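Local coordinates for nitroreductase family protein (Sphingopyxis sp., PDB 7DP1) that probably reduces nitro groups of dinitroaniline herbicides, using bound flavin mononucleotide with NADPH as electron donor, as a nitroreductase-family enzyme, at residues G120-A123 with Q124-N128; A71-I74 with V75-R78; W151-M154 with G155-L158. The protein carries 1 engineered substitution. One frame throughout, in Å; residues are numbered along the deposited sequence.

Interaction 1: residues G120-A123 with Q124-N128. With FMN (flavin mononucleotide), chain C.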
loop_
_atom_site.group_PDB
_atom_site.type_symbol
_atom_site.label_atom_id
_atom_site.label_comp_id
_atom_site.label_asym_id
_atom_site.label_seq_id
_atom_site.Cartn_x
_atom_site.Cartn_y
_atom_site.Cartn_z
ATOM N N GLY A 120 2.984 -33.189 0.802
ATOM C CA GLY A 120 2.227 -32.442 1.789
ATOM C C GLY A 120 2.441 -30.949 1.629
ATOM O O GLY A 120 1.511 -30.153 1.799
ATOM N N ARG A 121 3.671 -30.565 1.306
ATOM C CA ARG A 121 3.990 -29.164 1.078
ATOM C C ARG A 121 3.066 -28.589 0.001
ATOM O O ARG A 121 2.458 -27.535 0.185
ATOM C CB ARG A 121 5.468 -29.021 0.696
ATOM C CG ARG A 121 6.405 -29.258 1.884
ATOM C CD ARG A 121 7.886 -29.163 1.518
ATOM N NE ARG A 121 8.736 -29.438 2.679
ATOM C CZ ARG A 121 9.089 -30.659 3.088
ATOM N NH1 ARG A 121 9.866 -30.808 4.158
ATOM N NH2 ARG A 121 8.671 -31.737 2.434
ATOM N N ILE A 122 2.973 -29.301 -1.121
ATOM C CA ILE A 122 2.074 -28.951 -2.225
ATOM C C ILE A 122 0.618 -28.854 -1.779
ATOM O O ILE A 122 -0.075 -27.890 -2.093
ATOM C CB ILE A 122 2.180 -29.967 -3.382
ATOM C CG1 ILE A 122 3.524 -29.812 -4.087
ATOM C CG2 ILE A 122 1.085 -29.740 -4.392
ATOM C CD1 ILE A 122 3.739 -28.425 -4.688
ATOM N N ALA A 123 0.189 -29.860 -1.027
ATOM C CA ALA A 123 -1.179 -29.998 -0.554
ATOM C C ALA A 123 -1.611 -28.779 0.241
ATOM O O ALA A 123 -2.693 -28.232 0.013
ATOM C CB ALA A 123 -1.318 -31.264 0.282
ATOM N N GLN A 124 -0.768 -28.349 1.173
ATOM C CA GLN A 124 -1.095 -27.174 1.966
ATOM C C GLN A 124 -1.238 -25.956 1.058
ATOM O O GLN A 124 -2.187 -25.184 1.213
ATOM C CB GLN A 124 -0.034 -26.925 3.046
ATOM C CG GLN A 124 -0.006 -25.502 3.624
ATOM C CD GLN A 124 -1.306 -25.084 4.304
ATOM O OE1 GLN A 124 -2.149 -25.919 4.638
ATOM N NE2 GLN A 124 -1.469 -23.780 4.511
ATOM N N PHE A 125 -0.340 -25.799 0.085
ATOM C CA PHE A 125 -0.356 -24.582 -0.737
ATOM C C PHE A 125 -1.642 -24.424 -1.540
ATOM O O PHE A 125 -2.133 -23.316 -1.733
ATOM C CB PHE A 125 0.825 -24.562 -1.717
ATOM C CG PHE A 125 0.832 -23.358 -2.633
ATOM C CD1 PHE A 125 0.337 -23.454 -3.930
ATOM C CD2 PHE A 125 1.290 -22.128 -2.191
ATOM C CE1 PHE A 125 0.319 -22.351 -4.773
ATOM C CE2 PHE A 125 1.281 -21.017 -3.036
ATOM C CZ PHE A 125 0.794 -21.131 -4.323
ATOM N N GLN A 126 -2.213 -25.542 -1.957
ATOM C CA GLN A 126 -3.450 -25.525 -2.724
ATOM C C GLN A 126 -4.630 -24.993 -1.912
ATOM O O GLN A 126 -5.627 -24.551 -2.476
ATOM C CB GLN A 126 -3.735 -26.921 -3.271
ATOM C CG GLN A 126 -2.631 -27.392 -4.201
ATOM C CD GLN A 126 -3.150 -28.108 -5.431
ATOM O OE1 GLN A 126 -4.249 -28.666 -5.423
ATOM N NE2 GLN A 126 -2.363 -28.086 -6.503
ATOM N N GLN A 127 -4.499 -25.009 -0.589
ATOM C CA GLN A 127 -5.523 -24.471 0.299
ATOM C C GLN A 127 -5.746 -22.991 0.005
ATOM O O GLN A 127 -6.814 -22.449 0.294
ATOM C CB GLN A 127 -5.119 -24.659 1.760
ATOM C CG GLN A 127 -5.239 -26.093 2.264
ATOM C CD GLN A 127 -6.658 -26.483 2.642
ATOM O OE1 GLN A 127 -7.617 -25.799 2.299
ATOM N NE2 GLN A 127 -6.793 -27.596 3.352
ATOM N N ASN A 128 -4.737 -22.348 -0.584
ATOM C CA ASN A 128 -4.834 -20.943 -0.996
ATOM C C ASN A 128 -6.092 -20.735 -1.828
ATOM O O ASN A 128 -6.793 -19.729 -1.705
ATOM C CB ASN A 128 -3.613 -20.513 -1.829
ATOM C CG ASN A 128 -2.471 -19.948 -0.990
ATOM O OD1 ASN A 128 -2.406 -18.747 -0.747
ATOM N ND2 ASN A 128 -1.538 -20.811 -0.595
HETATM N N1 FMN C . 0.299 -15.419 1.561
HETATM C C2 FMN C . -0.044 -16.650 1.043
HETATM O O2 FMN C . 0.039 -17.659 1.733
HETATM N N3 FMN C . -0.482 -16.771 -0.256
HETATM C C4 FMN C . -0.590 -15.663 -1.063
HETATM O O4 FMN C . -1.005 -15.795 -2.229
HETATM C C4A FMN C . -0.230 -14.421 -0.541
HETATM N N5 FMN C . -0.315 -13.288 -1.321
HETATM C C5A FMN C . 0.016 -12.048 -0.812
HETATM C C6 FMN C . -0.100 -10.930 -1.634
HETATM C C7 FMN C . 0.231 -9.679 -1.149
HETATM C C7M FMN C . 0.105 -8.459 -2.008
HETATM C C8 FMN C . 0.676 -9.540 0.157
HETATM C C8M FMN C . 0.999 -8.154 0.634
HETATM C C9 FMN C . 0.797 -10.657 0.987
HETATM C C9A FMN C . 0.469 -11.924 0.502
HETATM N N10 FMN C . 0.571 -13.065 1.284
HETATM C C10 FMN C . 0.224 -14.303 0.767
HETATM C "C1'" FMN C . 1.021 -12.991 2.709
HETATM C "C2'" FMN C . 2.523 -12.812 2.907
HETATM O "O2'" FMN C . 3.166 -14.052 2.757
HETATM C "C3'" FMN C . 2.750 -12.293 4.323
HETATM O "O3'" FMN C . 2.285 -10.960 4.344
HETATM C "C4'" FMN C . 4.212 -12.284 4.759
HETATM O "O4'" FMN C . 4.776 -13.579 4.865
HETATM C "C5'" FMN C . 4.276 -11.652 6.128
HETATM O "O5'" FMN C . 3.503 -12.442 6.999
HETATM P P FMN C . 2.383 -11.685 7.869
HETATM O O1P FMN C . 1.515 -12.715 8.534
HETATM O O2P FMN C . 3.069 -10.802 8.897
HETATM O O3P FMN C . 1.562 -10.808 6.940
#
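The Q126 side chain leaves with CG anti to its own carbonyl carbon (chi1 -61°), which lays CG against the carbonyl of I122, one turn back. Q126 CG lies 3.4 Å from I122 O. The chain then bends at chi2, and its amide passes loosely by the isoleucine branch. Q124 starts the other way. With CG anti to the backbone N, its chain leads off this turn and touches L111, F132 and Y108. The F125 side chain also leads off the turn and touches Y108, while F125 CB stays 3.5 Å from I122 O.

Backbone bonds run from Q124 N to G120 O, F125 N to R121 O and Q126 N to I122 O. A second bond from Q126 N, to A123 O, is weak. R121 O has a further partner, the hydroxyl of Y108.

Beyond this turn F125 O takes two donors. One is N128 N, 3.0 Å from F125 O. The other is N128 ND2, 2.8 Å from F125 O, with an N-H...O angle of 159°. The donor comes in the carbonyl plane, on a lone pair, and F125 O lies almost in the plane of the N128 amide. This bond should fix the flip of the amide, because it uses the NH2 end and turns the oxygen to the flavin. N128 OD1 accepts from N3 of FMN at 2.8 Å. That bond is more bent, at 135°. Flavin O4 lies 3.6 Å from N128 OD1. N128 is buried, and its own carbonyl accepts from Q175.

The turn that follows helix 119-126 thus presents the N128 side-chain carbonyl to the pyrimidine edge of the flavin. This is part of the FMN-binding site of a nitroreductase fold.

Interaction 2: residues A71-I74 with V75-R78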
loop_
_atom_site.group_PDB
_atom_site.type_symbol
_atom_site.label_atom_id
_atom_site.label_comp_id
_atom_site.label_asym_id
_atom_site.label_seq_id
_atom_site.Cartn_x
_atom_site.Cartn_y
_atom_site.Cartn_z
ATOM N N ALA A 71 -10.128 -24.213 -9.827
ATOM C CA ALA A 71 -9.723 -25.602 -9.634
ATOM C C ALA A 71 -9.607 -26.335 -10.978
ATOM O O ALA A 71 -8.718 -27.168 -11.170
ATOM C CB ALA A 71 -10.690 -26.310 -8.717
ATOM N N ALA A 72 -10.515 -26.031 -11.899
ATOM C CA ALA A 72 -10.474 -26.610 -13.242
ATOM C C ALA A 72 -9.180 -26.248 -13.969
ATOM O O ALA A 72 -8.638 -27.066 -14.700
ATOM C CB ALA A 72 -11.680 -26.164 -14.053
ATOM N N ARG A 73 -8.710 -25.013 -13.793
ATOM C CA ARG A 73 -7.441 -24.603 -14.364
ATOM C C ARG A 73 -6.328 -25.339 -13.649
ATOM O O ARG A 73 -5.364 -25.794 -14.274
ATOM C CB ARG A 73 -7.231 -23.083 -14.234
ATOM C CG ARG A 73 -8.287 -22.229 -14.917
ATOM C CD ARG A 73 -8.404 -22.580 -16.390
ATOM N NE ARG A 73 -7.234 -22.137 -17.150
ATOM C CZ ARG A 73 -7.153 -22.173 -18.478
ATOM N NH1 ARG A 73 -6.064 -21.731 -19.087
ATOM N NH2 ARG A 73 -8.162 -22.649 -19.198
ATOM N N ILE A 74 -6.481 -25.491 -12.336
ATOM C CA ILE A 74 -5.381 -25.993 -11.517
ATOM C C ILE A 74 -4.975 -27.404 -11.924
ATOM O O ILE A 74 -3.794 -27.705 -11.987
ATOM C CB ILE A 74 -5.726 -25.969 -10.018
ATOM C CG1 ILE A 74 -5.675 -24.544 -9.497
ATOM C CG2 ILE A 74 -4.734 -26.790 -9.212
ATOM C CD1 ILE A 74 -5.941 -24.448 -8.034
ATOM N N VAL A 75 -5.944 -28.259 -12.221
ATOM C CA VAL A 75 -5.611 -29.623 -12.622
ATOM C C VAL A 75 -4.998 -29.657 -14.017
ATOM O O VAL A 75 -4.506 -30.700 -14.464
ATOM C CB VAL A 75 -6.838 -30.553 -12.571
ATOM C CG1 VAL A 75 -7.293 -30.745 -11.128
ATOM C CG2 VAL A 75 -7.972 -30.023 -13.460
ATOM N N MET A 76 -5.050 -28.532 -14.726
ATOM C CA MET A 76 -4.416 -28.450 -16.040
ATOM C C MET A 76 -2.907 -28.355 -15.891
ATOM O O MET A 76 -2.173 -28.322 -16.879
ATOM C CB MET A 76 -4.933 -27.254 -16.842
ATOM C CG MET A 76 -6.401 -27.339 -17.239
ATOM S SD MET A 76 -6.941 -25.975 -18.296
ATOM C CE MET A 76 -8.711 -26.261 -18.366
ATOM N N GLY A 77 -2.452 -28.317 -14.646
ATOM C CA GLY A 77 -1.039 -28.192 -14.350
ATOM C C GLY A 77 -0.568 -26.808 -14.736
ATOM O O GLY A 77 -1.317 -25.830 -14.623
ATOM N N ARG A 78 0.662 -26.708 -15.219
ATOM C CA ARG A 78 1.206 -25.384 -15.484
ATOM C C ARG A 78 0.695 -24.852 -16.829
ATOM O O ARG A 78 0.738 -23.657 -17.080
ATOM C CB ARG A 78 2.741 -25.417 -15.431
ATOM C CG ARG A 78 3.288 -26.030 -14.124
ATOM C CD ARG A 78 4.809 -25.956 -14.003
ATOM N NE ARG A 78 5.399 -27.220 -13.555
ATOM C CZ ARG A 78 6.021 -28.084 -14.353
ATOM N NH1 ARG A 78 6.153 -27.820 -15.646
ATOM N NH2 ARG A 78 6.522 -29.212 -13.862
HETATM O O HOH W 1 -3.046 -24.612 -13.471
#
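One face of the R73 guanidinium carries the sulfur of M76, which lies 3.6 Å over the plane, nearer its border than its centre. At its edge, NE is hydrogen-bonded to G80 of the following loop. The two chains pass at a slant. R73 is folded at chi2 and chi3, while M76 runs extended beyond CG. R73 NH2 is therefore 3.7 Å from both M76 SD and M76 CE. The arginine also touches Q82 and Y181. With an alanine in place of this arginine, the M76 sulfur would probably lose the flat group it lies on and G80 O its NE donor.

Along the backbone, V75 N bonds to A71 O at 3.2 Å. M76 N then reaches R73 O, at 2.8 Å, from above the carbonyl plane. G77 N approaches I74 O in the same manner, at 3.0 Å. A water also donates to R73 O. V75 CG2 packs 3.3 Å from A72 O. The I74 side chain touches Y129 and Y181.

G77 has positive phi (69°) and is the first residue to leave helical angles. The helix ends here in a type I beta turn from I74 to G77, with a glycine of positive phi, a familiar C-terminal helix stop.

Interaction 3: residues W151-M154 with G155-L158. With FMN (flavin mononucleotide), chain D.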
loop_
_atom_site.group_PDB
_atom_site.type_symbol
_atom_site.label_atom_id
_atom_site.label_comp_id
_atom_site.label_asym_id
_atom_site.label_seq_id
_atom_site.Cartn_x
_atom_site.Cartn_y
_atom_site.Cartn_z
ATOM N N TRP A 151 -0.720 1.376 -8.240
ATOM C CA TRP A 151 -0.649 0.135 -7.517
ATOM C C TRP A 151 -0.253 0.384 -6.075
ATOM O O TRP A 151 -0.770 -0.273 -5.188
ATOM C CB TRP A 151 0.316 -0.839 -8.208
ATOM C CG TRP A 151 -0.382 -1.513 -9.365
ATOM C CD1 TRP A 151 -0.982 -0.896 -10.430
ATOM C CD2 TRP A 151 -0.606 -2.915 -9.542
ATOM N NE1 TRP A 151 -1.542 -1.827 -11.266
ATOM C CE2 TRP A 151 -1.324 -3.075 -10.744
ATOM C CE3 TRP A 151 -0.247 -4.047 -8.817
ATOM C CZ2 TRP A 151 -1.703 -4.329 -11.226
ATOM C CZ3 TRP A 151 -0.621 -5.286 -9.293
ATOM C CH2 TRP A 151 -1.343 -5.419 -10.490
ATOM N N ALA A 152 0.618 1.361 -5.819
ATOM C CA ALA A 152 0.959 1.654 -4.424
ATOM C C ALA A 152 -0.270 2.205 -3.687
ATOM O O ALA A 152 -0.494 1.859 -2.527
ATOM C CB ALA A 152 2.152 2.628 -4.330
ATOM N N ASP A 153 -1.075 3.025 -4.374
ATOM C CA ASP A 153 -2.342 3.529 -3.830
ATOM C C ASP A 153 -3.229 2.369 -3.400
ATOM O O ASP A 153 -3.861 2.419 -2.358
ATOM C CB ASP A 153 -3.124 4.365 -4.856
ATOM C CG ASP A 153 -2.393 5.614 -5.323
ATOM O OD1 ASP A 153 -1.506 6.125 -4.602
ATOM O OD2 ASP A 153 -2.759 6.115 -6.423
ATOM N N MET A 154 -3.282 1.315 -4.207
ATOM C CA MET A 154 -4.100 0.164 -3.833
ATOM C C MET A 154 -3.605 -0.496 -2.532
ATOM O O MET A 154 -4.418 -0.917 -1.683
ATOM C CB MET A 154 -4.134 -0.879 -4.972
ATOM C CG MET A 154 -4.902 -0.403 -6.224
ATOM S SD MET A 154 -5.303 -1.753 -7.379
ATOM C CE MET A 154 -3.687 -2.222 -7.971
ATOM N N GLY A 155 -2.287 -0.608 -2.397
ATOM C CA GLY A 155 -1.687 -1.158 -1.180
ATOM C C GLY A 155 -2.095 -0.337 0.027
ATOM O O GLY A 155 -2.434 -0.860 1.090
ATOM N N MET A 156 -2.100 0.972 -0.152
ATOM C CA MET A 156 -2.481 1.872 0.936
ATOM C C MET A 156 -3.887 1.538 1.373
ATOM O O MET A 156 -4.165 1.416 2.568
ATOM C CB MET A 156 -2.365 3.328 0.493
ATOM C CG MET A 156 -0.910 3.779 0.274
ATOM S SD MET A 156 -0.885 5.426 -0.457
ATOM C CE MET A 156 0.744 5.340 -1.238
ATOM N N TRP A 157 -4.775 1.380 0.402
ATOM C CA TRP A 157 -6.170 0.994 0.708
ATOM C C TRP A 157 -6.264 -0.378 1.348
ATOM O O TRP A 157 -6.912 -0.560 2.380
ATOM C CB TRP A 157 -7.023 1.012 -0.546
ATOM C CG TRP A 157 -8.446 0.599 -0.313
ATOM C CD1 TRP A 157 -9.445 1.386 0.174
ATOM C CD2 TRP A 157 -9.048 -0.688 -0.589
ATOM N NE1 TRP A 157 -10.631 0.683 0.215
ATOM C CE2 TRP A 157 -10.417 -0.592 -0.238
ATOM C CE3 TRP A 157 -8.562 -1.905 -1.077
ATOM C CZ2 TRP A 157 -11.326 -1.676 -0.370
ATOM C CZ3 TRP A 157 -9.460 -2.985 -1.201
ATOM C CH2 TRP A 157 -10.826 -2.856 -0.843
ATOM N N LEU A 158 -5.611 -1.351 0.728
ATOM C CA LEU A 158 -5.659 -2.718 1.222
ATOM C C LEU A 158 -5.187 -2.830 2.661
ATOM O O LEU A 158 -5.813 -3.509 3.474
ATOM C CB LEU A 158 -4.803 -3.641 0.332
ATOM C CG LEU A 158 -5.051 -5.112 0.659
ATOM C CD1 LEU A 158 -6.507 -5.488 0.334
ATOM C CD2 LEU A 158 -4.077 -6.007 -0.078
HETATM N N1 FMN D . -0.116 15.811 -2.461
HETATM C C2 FMN D . 0.578 16.911 -2.895
HETATM O O2 FMN D . 0.168 18.025 -2.594
HETATM N N3 FMN D . 1.730 16.768 -3.644
HETATM C C4 FMN D . 2.219 15.523 -3.973
HETATM O O4 FMN D . 3.267 15.442 -4.641
HETATM C C4A FMN D . 1.507 14.398 -3.537
HETATM N N5 FMN D . 1.930 13.123 -3.835
HETATM C C5A FMN D . 1.239 12.026 -3.363
HETATM C C6 FMN D . 1.698 10.756 -3.661
HETATM C C7 FMN D . 1.003 9.646 -3.195
HETATM C C7M FMN D . 1.523 8.276 -3.501
HETATM C C8 FMN D . -0.152 9.802 -2.440
HETATM C C8M FMN D . -0.876 8.596 -1.902
HETATM C C9 FMN D . -0.612 11.075 -2.145
HETATM C C9A FMN D . 0.090 12.189 -2.601
HETATM N N10 FMN D . -0.356 13.471 -2.324
HETATM C C10 FMN D . 0.348 14.557 -2.780
HETATM C "C1'" FMN D . -1.586 13.718 -1.494
HETATM C "C2'" FMN D . -2.878 13.450 -2.261
HETATM O "O2'" FMN D . -3.194 14.539 -3.092
HETATM C "C3'" FMN D . -3.977 13.225 -1.222
HETATM O "O3'" FMN D . -3.701 12.052 -0.487
HETATM C "C4'" FMN D . -5.381 13.119 -1.811
HETATM O "O4'" FMN D . -5.704 14.382 -2.367
HETATM C "C5'" FMN D . -6.344 12.832 -0.659
HETATM O "O5'" FMN D . -6.220 13.854 0.333
HETATM P P FMN D . -5.893 13.485 1.879
HETATM O O1P FMN D . -5.665 14.813 2.579
HETATM O O2P FMN D . -7.015 12.755 2.564
HETATM O O3P FMN D . -4.708 12.555 1.887
#
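M156 runs back along its own helix, beside D153, and both side chains reach the flavin. The M156 CG leaves anti to the carbonyl carbon (chi1 -69°), and the chain stays extended from there. M156 CG therefore lies 3.4 Å from A152 O, and the methyl CE ends 4.3 Å from A152 CB. D153 OD1 stands beside that methyl, with no polar bond between them. Both side chains meet the dimethylbenzene end of the FMN. M156 SD is 3.5 Å from flavin C8M, and D153 OD1 is 3.7 Å from the same methyl carbon. D153 OD1 also accepts from the backbone N of G47, which holds the carboxylate in place. R18, R22 and R219 of the second subunit are among the residues that hydrogen-bond this FMN, so the pocket is shared across the dimer.

On another side of the helix, M154 bends at chi3 and puts CE over one face of the W151 indole, 3.5 Å above the plane and toward the rim. W157 turns the other way. Its CG is anti to the backbone N, M154 O lies at the edge of its ring, and its indole stacks on W53.

The backbone gives four regular helical bonds. The straightest is from L158 N to M154 O, 2.7 Å long with an N-H...O angle of 169°.

The turn is buried within helix 148-167. M154 and W157 pack on strand 136-143, while W151, M154 and L158 pack on strand 195-204. W157 also meets helix 31-41. At the dimer interface A152 touches W151, M156 touches G155 and L158 touches M156, the second residue of each pair being on the second subunit, so the helix lies between its own sheet and the dimer partner.

In the fold
Going from the N terminus, interaction 2 comes first, at the end of helix 60-74. Interaction 1 follows on helix 119-126, and interaction 3 on helix 148-167. They run in series. None nests in or crosses another, and none closes a long loop, since each joins consecutive residues. Interactions 1 and 2 still touch in space: Q126 NE2 lies 3.8 Å from I74 CG2, which brings helix 119-126 against the end of helix 60-74 near the surface. Interaction 3 lies across the chain's centre, about 28 Å from interaction 1 between centres, with strand 136-143 between them in sequence. Interactions 1 and 3 meet different FMN molecules, one at each site of the dimer.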